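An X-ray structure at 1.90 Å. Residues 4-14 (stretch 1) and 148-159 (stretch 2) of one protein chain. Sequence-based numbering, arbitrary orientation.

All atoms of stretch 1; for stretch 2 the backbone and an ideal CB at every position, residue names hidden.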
ATOM      1  N   ILE A   4      13.762  21.015   9.330  1.00 29.98           N
ATOM      2  CA  ILE A   4      13.634  19.553   9.070  1.00 29.70           C
ATOM      3  C   ILE A   4      12.178  19.174   8.812  1.00 29.17           C
ATOM      4  O   ILE A   4      11.286  19.511   9.601  1.00 29.65           O
ATOM      5  CB  ILE A   4      14.179  18.709  10.251  1.00 30.20           C
ATOM      6  CG1 ILE A   4      15.630  19.091  10.578  1.00 31.03           C
ATOM      7  CG2 ILE A   4      14.064  17.218   9.952  1.00 30.26           C
ATOM      8  CD1 ILE A   4      16.595  18.891   9.435  1.00 32.51           C
ATOM      9  N   SER A   5      11.947  18.468   7.707  1.00 27.97           N
ATOM     10  CA  SER A   5      10.605  18.051   7.328  1.00 27.01           C
ATOM     11  C   SER A   5      10.609  16.639   6.720  1.00 25.93           C
ATOM     12  O   SER A   5      11.647  16.145   6.271  1.00 25.64           O
ATOM     13  CB  SER A   5       9.987  19.057   6.357  1.00 27.24           C
ATOM     14  OG  SER A   5      10.598  18.978   5.081  1.00 27.42           O
ATOM     15  N   VAL A   6       9.447  15.992   6.750  1.00 24.61           N
ATOM     16  CA  VAL A   6       9.278  14.641   6.209  1.00 23.44           C
ATOM     17  C   VAL A   6       8.121  14.643   5.241  1.00 22.34           C
ATOM     18  O   VAL A   6       7.067  15.216   5.530  1.00 22.14           O
ATOM     19  CB  VAL A   6       8.916  13.589   7.288  1.00 23.62           C
ATOM     20  CG1 VAL A   6       9.393  12.194   6.849  1.00 23.14           C
ATOM     21  CG2 VAL A   6       9.473  13.961   8.632  1.00 23.97           C
ATOM     22  N   GLU A   7       8.310  13.993   4.101  1.00 20.97           N
ATOM     23  CA  GLU A   7       7.261  13.915   3.099  1.00 20.23           C
ATOM     24  C   GLU A   7       6.876  12.459   2.893  1.00 19.18           C
ATOM     25  O   GLU A   7       7.743  11.580   2.855  1.00 18.57           O
ATOM     26  CB  GLU A   7       7.711  14.553   1.775  1.00 20.67           C
ATOM     27  CG  GLU A   7       7.875  16.089   1.823  1.00 23.18           C
ATOM     28  CD  GLU A   7       9.044  16.535   2.685  1.00 26.07           C
ATOM     29  OE1 GLU A   7      10.187  16.132   2.395  1.00 27.06           O
ATOM     30  OE2 GLU A   7       8.847  17.301   3.662  1.00 26.82           O
ATOM     31  N   LYS A   8       5.580  12.204   2.744  1.00 17.52           N
ATOM     32  CA  LYS A   8       5.112  10.845   2.517  1.00 16.80           C
ATOM     33  C   LYS A   8       4.211  10.783   1.289  1.00 16.95           C
ATOM     34  O   LYS A   8       3.418  11.708   1.034  1.00 16.67           O
ATOM     35  CB  LYS A   8       4.394  10.307   3.770  1.00 16.53           C
ATOM     36  CG  LYS A   8       3.952   8.853   3.670  1.00 16.39           C
ATOM     37  CD  LYS A   8       3.558   8.271   5.031  1.00 15.94           C
ATOM     38  CE  LYS A   8       3.240   6.783   4.864  1.00 16.53           C
ATOM     39  NZ  LYS A   8       3.025   5.985   6.116  1.00 14.92           N
ATOM     40  N   SER A   9       4.357   9.703   0.524  1.00 16.47           N
ATOM     41  CA  SER A   9       3.511   9.439  -0.634  1.00 17.27           C
ATOM     42  C   SER A   9       3.017   7.995  -0.607  1.00 17.14           C
ATOM     43  O   SER A   9       3.154   7.295   0.411  1.00 16.48           O
ATOM     44  CB  SER A   9       4.281   9.713  -1.935  1.00 17.25           C
ATOM     45  OG  SER A   9       3.406   9.686  -3.055  1.00 18.66           O
ATOM     46  N   ILE A  10       2.417   7.563  -1.716  1.00 17.96           N
ATOM     47  CA  ILE A  10       1.990   6.170  -1.907  1.00 18.94           C
ATOM     48  C   ILE A  10       2.295   5.735  -3.343  1.00 19.96           C
ATOM     49  O   ILE A  10       2.016   6.466  -4.289  1.00 19.14           O
ATOM     50  CB  ILE A  10       0.454   5.964  -1.683  1.00 19.06           C
ATOM     51  CG1 ILE A  10      -0.027   6.601  -0.375  1.00 17.96           C
ATOM     52  CG2 ILE A  10       0.102   4.469  -1.686  1.00 18.83           C
ATOM     53  CD1 ILE A  10      -1.571   6.680  -0.258  1.00 18.16           C
ATOM     54  N   GLN A  11       2.876   4.550  -3.494  1.00 21.41           N
ATOM     55  CA  GLN A  11       3.065   3.946  -4.804  1.00 23.64           C
ATOM     56  C   GLN A  11       1.716   3.653  -5.467  1.00 24.26           C
ATOM     57  O   GLN A  11       0.802   3.157  -4.808  1.00 24.16           O
ATOM     58  CB  GLN A  11       3.820   2.622  -4.662  1.00 23.46           C
ATOM     59  CG  GLN A  11       5.284   2.675  -5.043  1.00 26.27           C
ATOM     60  CD  GLN A  11       5.738   1.374  -5.687  1.00 28.64           C
ATOM     61  OE1 GLN A  11       5.439   0.288  -5.192  1.00 28.91           O
ATOM     62  NE2 GLN A  11       6.448   1.479  -6.808  1.00 30.93           N
ATOM     63  N   GLU A  12       1.604   3.966  -6.759  1.00 25.90           N
ATOM     64  CA  GLU A  12       0.499   3.480  -7.601  1.00 27.38           C
ATOM     65  C   GLU A  12       0.122   2.064  -7.181  1.00 27.46           C
ATOM     66  O   GLU A  12       0.920   1.142  -7.359  1.00 27.50           O
ATOM     67  CB  GLU A  12       0.948   3.401  -9.060  1.00 28.11           C
ATOM     68  CG  GLU A  12       0.670   4.582  -9.946  1.00 31.64           C
ATOM     69  CD  GLU A  12       0.745   4.187 -11.417  1.00 36.27           C
ATOM     70  OE1 GLU A  12       1.826   4.354 -12.037  1.00 38.35           O
ATOM     71  OE2 GLU A  12      -0.269   3.678 -11.943  1.00 38.41           O
ATOM     72  N   GLN A  13      -1.083   1.872  -6.654  1.00 27.76           N
ATOM     73  CA  GLN A  13      -1.492   0.541  -6.186  1.00 28.60           C
ATOM     74  C   GLN A  13      -1.454  -0.547  -7.274  1.00 29.01           C
ATOM     75  O   GLN A  13      -1.199  -1.718  -6.974  1.00 29.10           O
ATOM     76  CB  GLN A  13      -2.871   0.578  -5.512  1.00 28.22           C
ATOM     77  CG  GLN A  13      -3.171  -0.652  -4.648  1.00 28.93           C
ATOM     78  CD  GLN A  13      -2.129  -0.875  -3.547  1.00 28.89           C
ATOM     79  OE1 GLN A  13      -1.624   0.077  -2.949  1.00 28.32           O
ATOM     80  NE2 GLN A  13      -1.815  -2.136  -3.278  1.00 29.71           N
ATOM     81  N   LYS A  14      -1.697  -0.143  -8.523  1.00 29.93           N
ATOM     82  CA  LYS A  14      -1.607  -1.028  -9.693  1.00 30.86           C
ATOM     83  C   LYS A  14      -0.306  -1.836  -9.706  1.00 31.06           C
ATOM     84  O   LYS A  14      -0.310  -3.039  -9.974  1.00 30.79           O
ATOM     85  CB  LYS A  14      -1.725  -0.206 -10.982  1.00 31.09           C
ATOM     86  CG  LYS A  14      -1.783  -1.036 -12.255  1.00 33.22           C
ATOM     87  CD  LYS A  14      -2.254  -0.214 -13.452  1.00 35.60           C
ATOM     88  CE  LYS A  14      -2.000  -0.944 -14.771  1.00 36.49           C
ATOM     89  NZ  LYS A  14      -2.552  -2.332 -14.796  1.00 37.45           N
ATOM     90  N   UNK A 148       8.198  14.958  17.389  1.00 20.97           N
ATOM     91  CA  UNK A 148       9.216  15.038  16.333  1.00 20.29           C
ATOM     92  C   UNK A 148       8.610  15.468  14.991  1.00 19.26           C
ATOM     93  O   UNK A 148       7.383  15.399  14.838  1.00 18.46           O
ATOM     94  CB  UNK A 148       9.917  13.687  16.176  1.00 20.29           C
ATOM     95  N   UNK A 149       9.451  15.918  14.034  1.00 18.64           N
ATOM     96  CA  UNK A 149       8.954  16.243  12.696  1.00 17.85           C
ATOM     97  C   UNK A 149       8.169  15.067  12.113  1.00 17.09           C
ATOM     98  O   UNK A 149       8.642  13.925  12.140  1.00 16.06           O
ATOM     99  CB  UNK A 149      10.113  16.617  11.770  1.00 17.85           C
ATOM    100  N   UNK A 150       6.975  15.361  11.598  1.00 16.24           N
ATOM    101  CA  UNK A 150       6.040  14.339  11.157  1.00 15.70           C
ATOM    102  C   UNK A 150       5.527  14.698   9.758  1.00 15.50           C
ATOM    103  O   UNK A 150       5.339  15.883   9.446  1.00 15.26           O
ATOM    104  CB  UNK A 150       4.882  14.197  12.146  1.00 15.70           C
ATOM    105  N   UNK A 151       5.313  13.684   8.917  1.00 14.92           N
ATOM    106  CA  UNK A 151       4.871  13.924   7.553  1.00 14.86           C
ATOM    107  C   UNK A 151       3.390  14.284   7.474  1.00 15.18           C
ATOM    108  O   UNK A 151       2.626  14.065   8.426  1.00 14.69           O
ATOM    109  CB  UNK A 151       5.150  12.690   6.693  1.00 14.86           C
ATOM    110  N   UNK A 152       3.018  14.806   6.309  1.00 16.43           N
ATOM    111  CA  UNK A 152       1.645  14.779   5.812  1.00 17.03           C
ATOM    112  C   UNK A 152       1.049  13.370   5.965  1.00 17.31           C
ATOM    113  O   UNK A 152       1.775  12.360   5.930  1.00 16.50           O
ATOM    114  CB  UNK A 152       1.598  15.224   4.349  1.00 17.03           C
ATOM    115  N   UNK A 153      -0.264  13.305   6.180  1.00 17.59           N
ATOM    116  CA  UNK A 153      -0.962  12.025   6.283  1.00 17.94           C
ATOM    117  C   UNK A 153      -1.439  11.635   4.891  1.00 17.49           C
ATOM    118  O   UNK A 153      -2.047  12.455   4.203  1.00 17.75           O
ATOM    119  CB  UNK A 153      -2.132  12.102   7.266  1.00 17.94           C
ATOM    120  N   UNK A 154      -1.164  10.396   4.474  1.00 16.82           N
ATOM    121  CA  UNK A 154      -1.687   9.894   3.201  1.00 16.58           C
ATOM    122  C   UNK A 154      -2.778   8.879   3.510  1.00 16.85           C
ATOM    123  O   UNK A 154      -2.807   8.323   4.602  1.00 16.48           O
ATOM    124  CB  UNK A 154      -0.582   9.272   2.345  1.00 16.58           C
ATOM    125  N   UNK A 155      -3.662   8.654   2.546  1.00 17.28           N
ATOM    126  CA  UNK A 155      -4.764   7.710   2.707  1.00 18.14           C
ATOM    127  C   UNK A 155      -4.941   6.845   1.466  1.00 18.60           C
ATOM    128  O   UNK A 155      -4.961   7.343   0.329  1.00 19.06           O
ATOM    129  CB  UNK A 155      -6.063   8.458   3.013  1.00 18.14           C
ATOM    130  N   UNK A 156      -5.039   5.541   1.705  1.00 19.60           N
ATOM    131  CA  UNK A 156      -5.367   4.562   0.683  1.00 20.15           C
ATOM    132  C   UNK A 156      -6.747   3.991   1.032  1.00 20.79           C
ATOM    133  O   UNK A 156      -6.970   3.531   2.154  1.00 20.49           O
ATOM    134  CB  UNK A 156      -4.305   3.464   0.595  1.00 20.15           C
ATOM    135  N   UNK A 157      -7.663   4.038   0.066  1.00 21.68           N
ATOM    136  CA  UNK A 157      -9.050   3.642   0.294  1.00 22.57           C
ATOM    137  C   UNK A 157      -9.373   2.283  -0.303  1.00 22.61           C
ATOM    138  O   UNK A 157      -8.983   1.982  -1.434  1.00 22.43           O
ATOM    139  CB  UNK A 157      -9.997   4.694  -0.287  1.00 22.57           C
ATOM    140  N   UNK A 158     -10.083   1.475   0.482  1.00 22.83           N
ATOM    141  CA  UNK A 158     -10.356   0.082   0.142  1.00 23.39           C
ATOM    142  C   UNK A 158     -11.799  -0.296   0.475  1.00 23.98           C
ATOM    143  O   UNK A 158     -12.389   0.224   1.425  1.00 23.69           O
ATOM    144  CB  UNK A 158      -9.386  -0.843   0.880  1.00 23.39           C
ATOM    145  N   UNK A 159     -12.360  -1.197  -0.322  1.00 24.90           N
ATOM    146  CA  UNK A 159     -13.708  -1.694  -0.082  1.00 26.25           C
ATOM    147  C   UNK A 159     -13.781  -3.195  -0.274  1.00 27.43           C
ATOM    148  O   UNK A 159     -12.855  -3.817  -0.803  1.00 27.42           O
ATOM    149  CB  UNK A 159     -14.708  -0.998  -1.007  1.00 26.25           C
TER

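The two stretches run in nearly the same direction, 12° apart.

Position 148 has nothing of stretch 1 within reach, and many residues would serve; it is P148.

At 149 the CB points toward stretch 1, beside the I4 carbonyl O and the CG2 methyl of V6, and phi is -53°. A small or medium apolar residue would suit, and that phi also admits proline. P149 is deposited: its CG lies 4.1 Å from CG2 of I4 and its CB 4.2 Å from CG2 of V6.

Position 150 points away, so stretch 1 asks little of it. T150 turns back along its own chain, OG1 donating to O of P148 at 2.8 Å. Its backbone O takes a hydrogen bond from water 1, which accepts another from N of V6.

The ideal CB of 151 lies sideways, only 3.4 Å from O of V6 and 3.8 Å from CB of K8. The tight fit favours a small residue such as alanine, serine or cysteine. S151 fits; its OG donates to the backbone O of 152, and its CA makes a CA-H...O contact with O of V6 at 3.3 Å.

At 152 the ideal CB is sideways and 5.2 Å from O of K8, whose backbone N is also unpaired within stretch 1. A serine or threonine hydroxyl would fall short; asparagine, or perhaps glutamine, has the reach and carries both donor and acceptor. N152 uses both: N of K8 donates to its OD1 at 2.9 Å, and its ND2 donates to O of K8 at 3.0 Å. The side-chain amide thus imitates a strand neighbour's backbone.

Position 153 points away, suiting polar residues; it is E153.

At 154, CB points toward stretch 1, 3.8 Å from CD1 of I10. Valine, isoleucine or leucine would suit this apolar surface, and the extended backbone favours a beta-branched one. V154 packs CG2 3.6 Å from CG1 of I10.

Position 155 points away, and a strand-forming polar residue suits; it is T155.

At 156 the CB faces CD1 of I10, 4.3 Å away, so small apolar or polar residues suit. S156 shares water 3 with OE1 of Q13.

Position 157 is out of reach, so many residues would serve; it is R157.

At 158 the CB is sideways and distant, so only a long side chain could reach Q13. W158 does, its CZ2 3.7 Å from CD of Q13, which sits at the ring edge; NE1 of W158 donates to OG of S156 at 2.8 Å.

Position 159, equally unconstrained by stretch 1, is G159.

Stretch 2, residues 148-159: PPTSNEVTSRWG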
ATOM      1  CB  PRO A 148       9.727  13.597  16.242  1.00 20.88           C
ATOM      2  CG  PRO A 148       8.572  12.767  16.644  1.00 20.76           C
ATOM      3  CD  PRO A 148       7.815  13.563  17.680  1.00 20.98           C
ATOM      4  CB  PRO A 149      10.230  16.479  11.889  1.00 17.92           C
ATOM      5  CG  PRO A 149      11.246  16.884  12.883  1.00 19.02           C
ATOM      6  CD  PRO A 149      10.913  16.120  14.134  1.00 19.00           C
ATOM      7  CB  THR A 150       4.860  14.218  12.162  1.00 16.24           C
ATOM      8  OG1 THR A 150       5.370  13.967  13.475  1.00 16.76           O
ATOM      9  CG2 THR A 150       3.899  13.094  11.777  1.00 16.07           C
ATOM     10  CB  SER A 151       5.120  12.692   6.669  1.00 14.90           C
ATOM     11  OG  SER A 151       4.180  11.662   6.937  1.00 13.70           O
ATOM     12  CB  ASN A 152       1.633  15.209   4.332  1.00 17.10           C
ATOM     13  CG  ASN A 152       2.405  14.246   3.429  1.00 18.04           C
ATOM     14  OD1 ASN A 152       3.645  14.164   3.478  1.00 18.79           O
ATOM     15  ND2 ASN A 152       1.674  13.507   2.600  1.00 17.56           N
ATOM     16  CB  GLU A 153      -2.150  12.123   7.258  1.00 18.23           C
ATOM     17  CG  GLU A 153      -2.829  10.772   7.589  1.00 20.58           C
ATOM     18  CD  GLU A 153      -4.066  10.907   8.482  1.00 24.04           C
ATOM     19  OE1 GLU A 153      -4.975  11.694   8.151  1.00 24.72           O
ATOM     20  OE2 GLU A 153      -4.138  10.208   9.513  1.00 26.28           O
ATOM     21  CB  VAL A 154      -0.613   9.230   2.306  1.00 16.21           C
ATOM     22  CG1 VAL A 154       0.496  10.228   1.922  1.00 16.71           C
ATOM     23  CG2 VAL A 154      -0.046   7.952   2.969  1.00 15.38           C
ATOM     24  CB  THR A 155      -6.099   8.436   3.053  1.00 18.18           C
ATOM     25  OG1 THR A 155      -5.913   9.232   4.223  1.00 17.61           O
ATOM     26  CG2 THR A 155      -7.225   7.423   3.305  1.00 18.21           C
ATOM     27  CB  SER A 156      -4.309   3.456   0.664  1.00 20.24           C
ATOM     28  OG  SER A 156      -4.557   2.523  -0.367  1.00 20.86           O
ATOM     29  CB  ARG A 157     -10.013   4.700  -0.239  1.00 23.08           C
ATOM     30  CG  ARG A 157      -9.871   6.034   0.470  1.00 24.99           C
ATOM     31  CD  ARG A 157     -11.142   6.857   0.385  1.00 29.33           C
ATOM     32  NE  ARG A 157     -11.352   7.643   1.604  1.00 31.95           N
ATOM     33  CZ  ARG A 157     -10.676   8.747   1.915  1.00 32.47           C
ATOM     34  NH1 ARG A 157      -9.736   9.213   1.096  1.00 32.96           N
ATOM     35  NH2 ARG A 157     -10.938   9.386   3.049  1.00 32.52           N
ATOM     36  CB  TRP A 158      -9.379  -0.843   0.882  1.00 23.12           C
ATOM     37  CG  TRP A 158      -7.966  -0.698   0.389  1.00 23.22           C
ATOM     38  CD1 TRP A 158      -7.130   0.372   0.591  1.00 23.62           C
ATOM     39  CD2 TRP A 158      -7.224  -1.640  -0.393  1.00 23.25           C
ATOM     40  NE1 TRP A 158      -5.922   0.151  -0.018  1.00 22.57           N
ATOM     41  CE2 TRP A 158      -5.947  -1.075  -0.626  1.00 22.91           C
ATOM     42  CE3 TRP A 158      -7.507  -2.909  -0.915  1.00 24.00           C
ATOM     43  CZ2 TRP A 158      -4.961  -1.732  -1.364  1.00 23.60           C
ATOM     44  CZ3 TRP A 158      -6.527  -3.560  -1.650  1.00 24.35           C
ATOM     45  CH2 TRP A 158      -5.267  -2.971  -1.867  1.00 24.06           C
TER
HETATM   46  O   HOH W   1       7.326  17.307   8.233  1.00 25.81           O
HETATM   47  O   HOH W   2       4.988  16.705   5.015  1.00 31.36           O
HETATM   48  O   HOH W   3      -2.653   2.302  -2.155  1.00 24.18           O
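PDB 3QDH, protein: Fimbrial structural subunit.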